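Local coordinates for urocanate hydratase (Paenibacillus sp. Soil724D2, PDB 7NED), which catalyses, as a thiourocanate hydratase of bacterial ergothioneine catabolism, the NAD-dependent addition of water to its urocanate-type substrate, at residues 347-353 with 408-412; 133-138 with 398-402. All blocks are in the same frame, centred on the assembly; numbering follows the deposited sequence.

Contacts 1 and 2 lie side by side, their centres about 11 Å apart, on two neighbouring strands of the mixed sheet, 351-355 and, at the sheet's margin within this chain, 398-400. These strands pair antiparallel: Gly401 N lies 2.9 Å from Phe351 O, and Arg399 N 3.0 Å from Trp353 O, both probable hydrogen bonds. Helix 407-420 packs on this sheet in contact 1, and helix 133-150 approaches strand 398-400 in contact 2. Both contacts reach the carboxylate of the bound urocanate, contact 1 through the Arg352 guanidinium and contact 2 through the backbone of Gly134, whose O lies 3.1 Å from Arg352 NH2.

Contact 1. Residues 347-353 with 408-412; sequences AIGPFRW and RTKLA. With URO ((2E)-3-(1H-imidazol-4-yl)acrylic acid), chain B.
Strand 351-353 and helix 408-412 run nearly parallel, their axes 10° apart and 10.7 Å from each other at closest approach, with the CA atoms of Phe351 and Arg408 7.4 Å apart. Before the strand, a Schellman motif with Ala347 as its C-prime residue ends helix 335-344, and Pro350 centres an inverse gamma turn. Phe351 and Trp353 face the helix. With CG anti to the backbone N (chi1 -175°), the Phe351 ring lies beneath the aliphatic part of Arg408, whose CG stands 3.8 Å from the ring centroid in a CH-pi contact over the face. The extended arginine chain then carries its guanidinium past Phe351 CB to the Schellman motif, where NH2 gives a weak, bent hydrogen bond to Ala347 O (2.8 Å). Its stronger partner is Asp436, in a salt bridge, while NE is bonded to Phe403 O. Three residues further on, Leu411 CD2 sits over the six-membered ring of Trp353, 3.6 Å from CZ3, and also meets the edge of the Phe351 ring. An alanine in place of Phe351 would probably leave the methylenes of Arg408 without their aromatic floor and the guanidinium less firmly directed toward Ala347 and Asp436. Arg352, between the two aromatics, leaves the strand on the side away from the helix, and its guanidinium meets the urocanate carboxylate: NH1 donates to OAB (2.9 Å, 171°) and NH2 to OAA (2.6 Å). Strand alternation thus sets apolar packing on one side and, on the other, a bidentate pair of hydrogen bonds that probably neutralises the substrate carboxylate.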
loop_
_atom_site.group_PDB
_atom_site.type_symbol
_atom_site.label_atom_id
_atom_site.label_comp_id
_atom_site.label_asym_id
_atom_site.label_seq_id
_atom_site.Cartn_x
_atom_site.Cartn_y
_atom_site.Cartn_z
ATOM N N ALA A 347 -8.639 -9.991 -17.473
ATOM C CA ALA A 347 -9.312 -9.788 -16.190
ATOM C C ALA A 347 -10.428 -10.805 -15.988
ATOM O O ALA A 347 -11.398 -10.537 -15.280
ATOM C CB ALA A 347 -9.854 -8.356 -16.046
ATOM N N ILE A 348 -10.307 -11.977 -16.613
ATOM C CA ILE A 348 -11.146 -13.102 -16.201
ATOM C C ILE A 348 -10.603 -13.628 -14.880
ATOM O O ILE A 348 -9.403 -13.920 -14.753
ATOM C CB ILE A 348 -11.163 -14.187 -17.286
ATOM C CG1 ILE A 348 -11.637 -13.589 -18.616
ATOM C CG2 ILE A 348 -12.089 -15.360 -16.854
ATOM C CD1 ILE A 348 -11.233 -14.380 -19.867
ATOM N N GLY A 349 -11.458 -13.714 -13.869
ATOM C CA GLY A 349 -10.945 -14.043 -12.563
ATOM C C GLY A 349 -11.982 -14.578 -11.613
ATOM O O GLY A 349 -13.149 -14.724 -11.969
ATOM N N PRO A 350 -11.567 -14.862 -10.364
ATOM C CA PRO A 350 -12.384 -15.667 -9.424
ATOM C C PRO A 350 -13.536 -14.915 -8.771
ATOM O O PRO A 350 -13.639 -14.801 -7.548
ATOM C CB PRO A 350 -11.337 -16.149 -8.410
ATOM C CG PRO A 350 -10.203 -15.132 -8.506
ATOM C CD PRO A 350 -10.147 -14.831 -9.966
ATOM N N PHE A 351 -14.483 -14.492 -9.604
ATOM C CA PHE A 351 -15.649 -13.761 -9.132
ATOM C C PHE A 351 -16.589 -14.718 -8.399
ATOM O O PHE A 351 -16.670 -15.896 -8.734
ATOM C CB PHE A 351 -16.266 -13.054 -10.349
ATOM C CG PHE A 351 -17.408 -12.150 -10.037
ATOM C CD1 PHE A 351 -17.110 -10.957 -9.337
ATOM C CD2 PHE A 351 -18.546 -12.163 -10.811
ATOM C CE1 PHE A 351 -18.067 -9.996 -9.092
ATOM C CE2 PHE A 351 -19.509 -11.165 -10.633
ATOM C CZ PHE A 351 -19.267 -10.061 -9.772
ATOM N N ARG A 352 -17.227 -14.244 -7.340
ATOM C CA ARG A 352 -18.031 -15.134 -6.503
ATOM C C ARG A 352 -19.190 -14.339 -5.925
ATOM O O ARG A 352 -19.158 -13.110 -5.875
ATOM C CB ARG A 352 -17.172 -15.748 -5.388
ATOM C CG ARG A 352 -16.525 -14.631 -4.509
ATOM C CD ARG A 352 -15.456 -15.144 -3.550
ATOM N NE ARG A 352 -14.334 -15.836 -4.209
ATOM C CZ ARG A 352 -13.293 -16.338 -3.547
ATOM N NH1 ARG A 352 -13.205 -16.190 -2.223
ATOM N NH2 ARG A 352 -12.349 -17.016 -4.193
ATOM N N TRP A 353 -20.215 -15.043 -5.461
ATOM C CA TRP A 353 -21.349 -14.357 -4.869
ATOM C C TRP A 353 -21.951 -15.238 -3.791
ATOM O O TRP A 353 -21.767 -16.448 -3.788
ATOM C CB TRP A 353 -22.390 -13.976 -5.928
ATOM C CG TRP A 353 -22.709 -15.059 -6.903
ATOM C CD1 TRP A 353 -23.791 -15.892 -6.868
ATOM C CD2 TRP A 353 -21.981 -15.394 -8.093
ATOM N NE1 TRP A 353 -23.781 -16.711 -7.959
ATOM C CE2 TRP A 353 -22.671 -16.448 -8.714
ATOM C CE3 TRP A 353 -20.799 -14.909 -8.686
ATOM C CZ2 TRP A 353 -22.232 -17.047 -9.890
ATOM C CZ3 TRP A 353 -20.355 -15.504 -9.872
ATOM C CH2 TRP A 353 -21.073 -16.558 -10.463
ATOM N N ARG A 408 -18.713 -9.577 -15.520
ATOM C CA ARG A 408 -18.991 -9.416 -14.093
ATOM C C ARG A 408 -20.105 -8.411 -13.897
ATOM O O ARG A 408 -21.040 -8.631 -13.115
ATOM C CB ARG A 408 -17.738 -8.979 -13.308
ATOM C CG ARG A 408 -16.687 -10.032 -13.256
ATOM C CD ARG A 408 -15.557 -9.709 -12.302
ATOM N NE ARG A 408 -14.342 -10.394 -12.740
ATOM C CZ ARG A 408 -13.184 -10.300 -12.110
ATOM N NH1 ARG A 408 -13.112 -9.558 -11.004
ATOM N NH2 ARG A 408 -12.102 -10.905 -12.588
ATOM N N THR A 409 -20.010 -7.282 -14.611
ATOM C CA THR A 409 -20.997 -6.219 -14.472
ATOM C C THR A 409 -22.376 -6.700 -14.912
ATOM O O THR A 409 -23.377 -6.466 -14.229
ATOM C CB THR A 409 -20.546 -5.024 -15.313
ATOM O OG1 THR A 409 -19.250 -4.603 -14.856
ATOM C CG2 THR A 409 -21.556 -3.867 -15.235
ATOM N N LYS A 410 -22.437 -7.343 -16.078
ATOM C CA LYS A 410 -23.686 -7.913 -16.590
ATOM C C LYS A 410 -24.350 -8.827 -15.560
ATOM O O LYS A 410 -25.552 -8.709 -15.272
ATOM C CB LYS A 410 -23.382 -8.675 -17.885
ATOM C CG LYS A 410 -24.556 -9.466 -18.421
ATOM C CD LYS A 410 -24.263 -9.956 -19.810
ATOM C CE LYS A 410 -25.393 -10.889 -20.282
ATOM N NZ LYS A 410 -24.956 -11.539 -21.564
ATOM N N LEU A 411 -23.589 -9.774 -15.017
ATOM C CA LEU A 411 -24.146 -10.669 -14.005
ATOM C C LEU A 411 -24.668 -9.884 -12.803
ATOM O O LEU A 411 -25.791 -10.097 -12.340
ATOM C CB LEU A 411 -23.077 -11.659 -13.569
ATOM C CG LEU A 411 -23.531 -12.588 -12.457
ATOM C CD1 LEU A 411 -24.765 -13.459 -12.893
ATOM C CD2 LEU A 411 -22.358 -13.473 -12.136
ATOM N N ALA A 412 -23.842 -8.994 -12.253
ATOM C CA ALA A 412 -24.224 -8.335 -11.011
ATOM C C ALA A 412 -25.447 -7.441 -11.209
ATOM O O ALA A 412 -26.316 -7.364 -10.325
ATOM C CB ALA A 412 -23.040 -7.527 -10.453
HETATM O OAA URO B . -10.661 -18.095 -2.505
HETATM C CAI URO B . -10.316 -17.607 -1.347
HETATM O OAB URO B . -11.088 -17.251 -0.548
HETATM C CAC URO B . -8.888 -17.455 -1.025
HETATM C CAD URO B . -7.982 -17.813 -1.896
HETATM C CAJ URO B . -6.668 -17.601 -1.415
HETATM C CAF URO B . -5.503 -18.111 -1.904
HETATM N NAH URO B . -4.457 -17.829 -1.065
HETATM C CAE URO B . -4.993 -17.144 -0.081
HETATM N NAG URO B . -6.325 -16.980 -0.244
#

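Contact 2. Residues 133-138 with 398-402; sequences QGVIQG and ARIGW. With URO ((2E)-3-(1H-imidazol-4-yl)acrylic acid), chain B.
Gln133 and Gln137, one helical turn apart, both hold CG anti to the backbone N (chi1 -175° in each) and run on extended, which carries their amides from the helix to the backbone of 398-402. The Gln133 amide meets the strand with both ends. Its NE2 donates to Ala398 O (2.7 Å), while OE1 accepts from Ile400 N (3.1 Å) and from Arg399 NH1 (2.8 Å). These two donors reach OE1 from opposite faces of the amide, Ile400 N standing well above the carbonyl plane. Arg399 starts away from the helix, but bends at chi2 and chi3 bring NH1 back, with OE1 at the edge of its guanidinium; its NH2 forms a salt bridge to Asp367. The glutamine thus occupies main-chain groups on the strand at the margin of the mixed sheet within this chain, whose other side pairs with strand 351-355, and the contact joins helix segment 133-138, in the Rossmann-like family region, to the C-terminal urocanase region. Alongside the aliphatic part of Gln133, running the opposite way, Ile400 brings CG2 to 3.5 Å from Gln133 CG, and its CD1 reaches Gly134 O. Gly134 also lines the urocanate pocket, where a CB would clash with OAA of the ligand. Further along 398-402, Gln137 OE1 accepts from the backbone N of Trp402 (2.9 Å), its amide inclined 56° to the indole. Gly138 CA packs 3.6 Å from Trp402 CZ2, and a CB on this glycine would come tightly against the same carbon. One water, at the edge of the indole, accepts from Trp402 NE1 and Gly138 N and donates to Gly134 O; a second joins Gln137 NE2 to Trp402 O.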
loop_
_atom_site.group_PDB
_atom_site.type_symbol
_atom_site.label_atom_id
_atom_site.label_comp_id
_atom_site.label_asym_id
_atom_site.label_seq_id
_atom_site.Cartn_x
_atom_site.Cartn_y
_atom_site.Cartn_z
ATOM N N GLN A 133 -15.086 -23.841 -2.094
ATOM C CA GLN A 133 -15.530 -23.535 -3.445
ATOM C C GLN A 133 -14.793 -22.325 -4.012
ATOM O O GLN A 133 -14.615 -22.203 -5.232
ATOM C CB GLN A 133 -17.036 -23.281 -3.452
ATOM C CG GLN A 133 -17.521 -23.092 -4.877
ATOM C CD GLN A 133 -18.976 -22.779 -5.003
ATOM O OE1 GLN A 133 -19.494 -22.779 -6.114
ATOM N NE2 GLN A 133 -19.653 -22.504 -3.879
ATOM N N GLY A 134 -14.333 -21.422 -3.148
ATOM C CA GLY A 134 -13.736 -20.201 -3.670
ATOM C C GLY A 134 -12.597 -20.470 -4.628
ATOM O O GLY A 134 -12.408 -19.724 -5.600
ATOM N N VAL A 135 -11.845 -21.553 -4.400
ATOM C CA VAL A 135 -10.676 -21.848 -5.210
ATOM C C VAL A 135 -10.925 -22.988 -6.193
ATOM O O VAL A 135 -10.048 -23.295 -7.010
ATOM C CB VAL A 135 -9.454 -22.162 -4.311
ATOM C CG1 VAL A 135 -9.571 -23.563 -3.688
ATOM C CG2 VAL A 135 -8.137 -22.012 -5.065
ATOM N N ILE A 136 -12.089 -23.630 -6.156
ATOM C CA ILE A 136 -12.180 -24.887 -6.903
ATOM C C ILE A 136 -12.172 -24.644 -8.416
ATOM O O ILE A 136 -11.560 -25.412 -9.161
ATOM C CB ILE A 136 -13.385 -25.735 -6.450
ATOM C CG1 ILE A 136 -13.317 -27.109 -7.115
ATOM C CG2 ILE A 136 -14.698 -25.076 -6.774
ATOM C CD1 ILE A 136 -14.477 -27.976 -6.723
ATOM N N GLN A 137 -12.783 -23.559 -8.907
ATOM C CA GLN A 137 -12.772 -23.380 -10.364
ATOM C C GLN A 137 -11.383 -23.032 -10.868
ATOM O O GLN A 137 -10.998 -23.453 -11.962
ATOM C CB GLN A 137 -13.741 -22.289 -10.842
ATOM C CG GLN A 137 -13.729 -22.287 -12.390
ATOM C CD GLN A 137 -14.762 -21.364 -13.058
ATOM O OE1 GLN A 137 -15.502 -20.645 -12.404
ATOM N NE2 GLN A 137 -14.783 -21.383 -14.389
ATOM N N GLY A 138 -10.636 -22.230 -10.111
ATOM C CA GLY A 138 -9.250 -21.944 -10.477
ATOM C C GLY A 138 -8.440 -23.218 -10.638
ATOM O O GLY A 138 -7.747 -23.414 -11.628
ATOM N N ALA A 398 -23.228 -20.302 -1.826
ATOM C CA ALA A 398 -22.375 -19.391 -2.585
ATOM C C ALA A 398 -21.982 -20.068 -3.893
ATOM O O ALA A 398 -22.097 -21.289 -4.039
ATOM C CB ALA A 398 -21.123 -19.005 -1.782
ATOM N N ARG A 399 -21.441 -19.271 -4.818
ATOM C CA ARG A 399 -21.018 -19.791 -6.106
ATOM C C ARG A 399 -19.743 -19.092 -6.541
ATOM O O ARG A 399 -19.606 -17.876 -6.348
ATOM C CB ARG A 399 -22.119 -19.606 -7.170
ATOM C CG ARG A 399 -21.756 -20.106 -8.583
ATOM C CD ARG A 399 -21.576 -21.651 -8.652
ATOM N NE ARG A 399 -22.830 -22.379 -8.477
ATOM C CZ ARG A 399 -23.037 -23.358 -7.600
ATOM N NH1 ARG A 399 -22.081 -23.762 -6.754
ATOM N NH2 ARG A 399 -24.243 -23.891 -7.529
ATOM N N ILE A 400 -18.803 -19.884 -7.089
ATOM C CA ILE A 400 -17.618 -19.373 -7.775
ATOM C C ILE A 400 -17.893 -19.397 -9.270
ATOM O O ILE A 400 -18.489 -20.358 -9.798
ATOM C CB ILE A 400 -16.358 -20.190 -7.432
ATOM C CG1 ILE A 400 -15.105 -19.554 -8.065
ATOM C CG2 ILE A 400 -16.507 -21.603 -7.884
ATOM C CD1 ILE A 400 -14.726 -18.156 -7.354
ATOM N N GLY A 401 -17.480 -18.334 -9.972
ATOM C CA GLY A 401 -17.698 -18.358 -11.409
ATOM C C GLY A 401 -16.793 -17.352 -12.082
ATOM O O GLY A 401 -16.962 -16.144 -11.898
ATOM N N TRP A 402 -15.793 -17.831 -12.814
ATOM C CA TRP A 402 -14.791 -16.935 -13.380
ATOM C C TRP A 402 -15.393 -16.185 -14.551
ATOM O O TRP A 402 -15.854 -16.792 -15.528
ATOM C CB TRP A 402 -13.552 -17.713 -13.824
ATOM C CG TRP A 402 -12.683 -18.101 -12.690
ATOM C CD1 TRP A 402 -13.074 -18.688 -11.523
ATOM C CD2 TRP A 402 -11.259 -17.944 -12.613
ATOM N NE1 TRP A 402 -11.977 -18.903 -10.717
ATOM C CE2 TRP A 402 -10.853 -18.441 -11.359
ATOM C CE3 TRP A 402 -10.291 -17.422 -13.481
ATOM C CZ2 TRP A 402 -9.497 -18.424 -10.930
ATOM C CZ3 TRP A 402 -8.951 -17.386 -13.053
ATOM C CH2 TRP A 402 -8.570 -17.895 -11.792
HETATM O OAA URO B . -10.661 -18.095 -2.505
HETATM C CAI URO B . -10.316 -17.607 -1.347
HETATM O OAB URO B . -11.088 -17.251 -0.548
HETATM C CAC URO B . -8.888 -17.455 -1.025
HETATM C CAD URO B . -7.982 -17.813 -1.896
HETATM C CAJ URO B . -6.668 -17.601 -1.415
HETATM C CAF URO B . -5.503 -18.111 -1.904
HETATM N NAH URO B . -4.457 -17.829 -1.065
HETATM C CAE URO B . -4.993 -17.144 -0.081
HETATM N NAG URO B . -6.325 -16.980 -0.244
HETATM O O HOH W 1 -11.350 -20.182 -8.195
HETATM O O HOH W 2 -15.527 -19.299 -16.567
#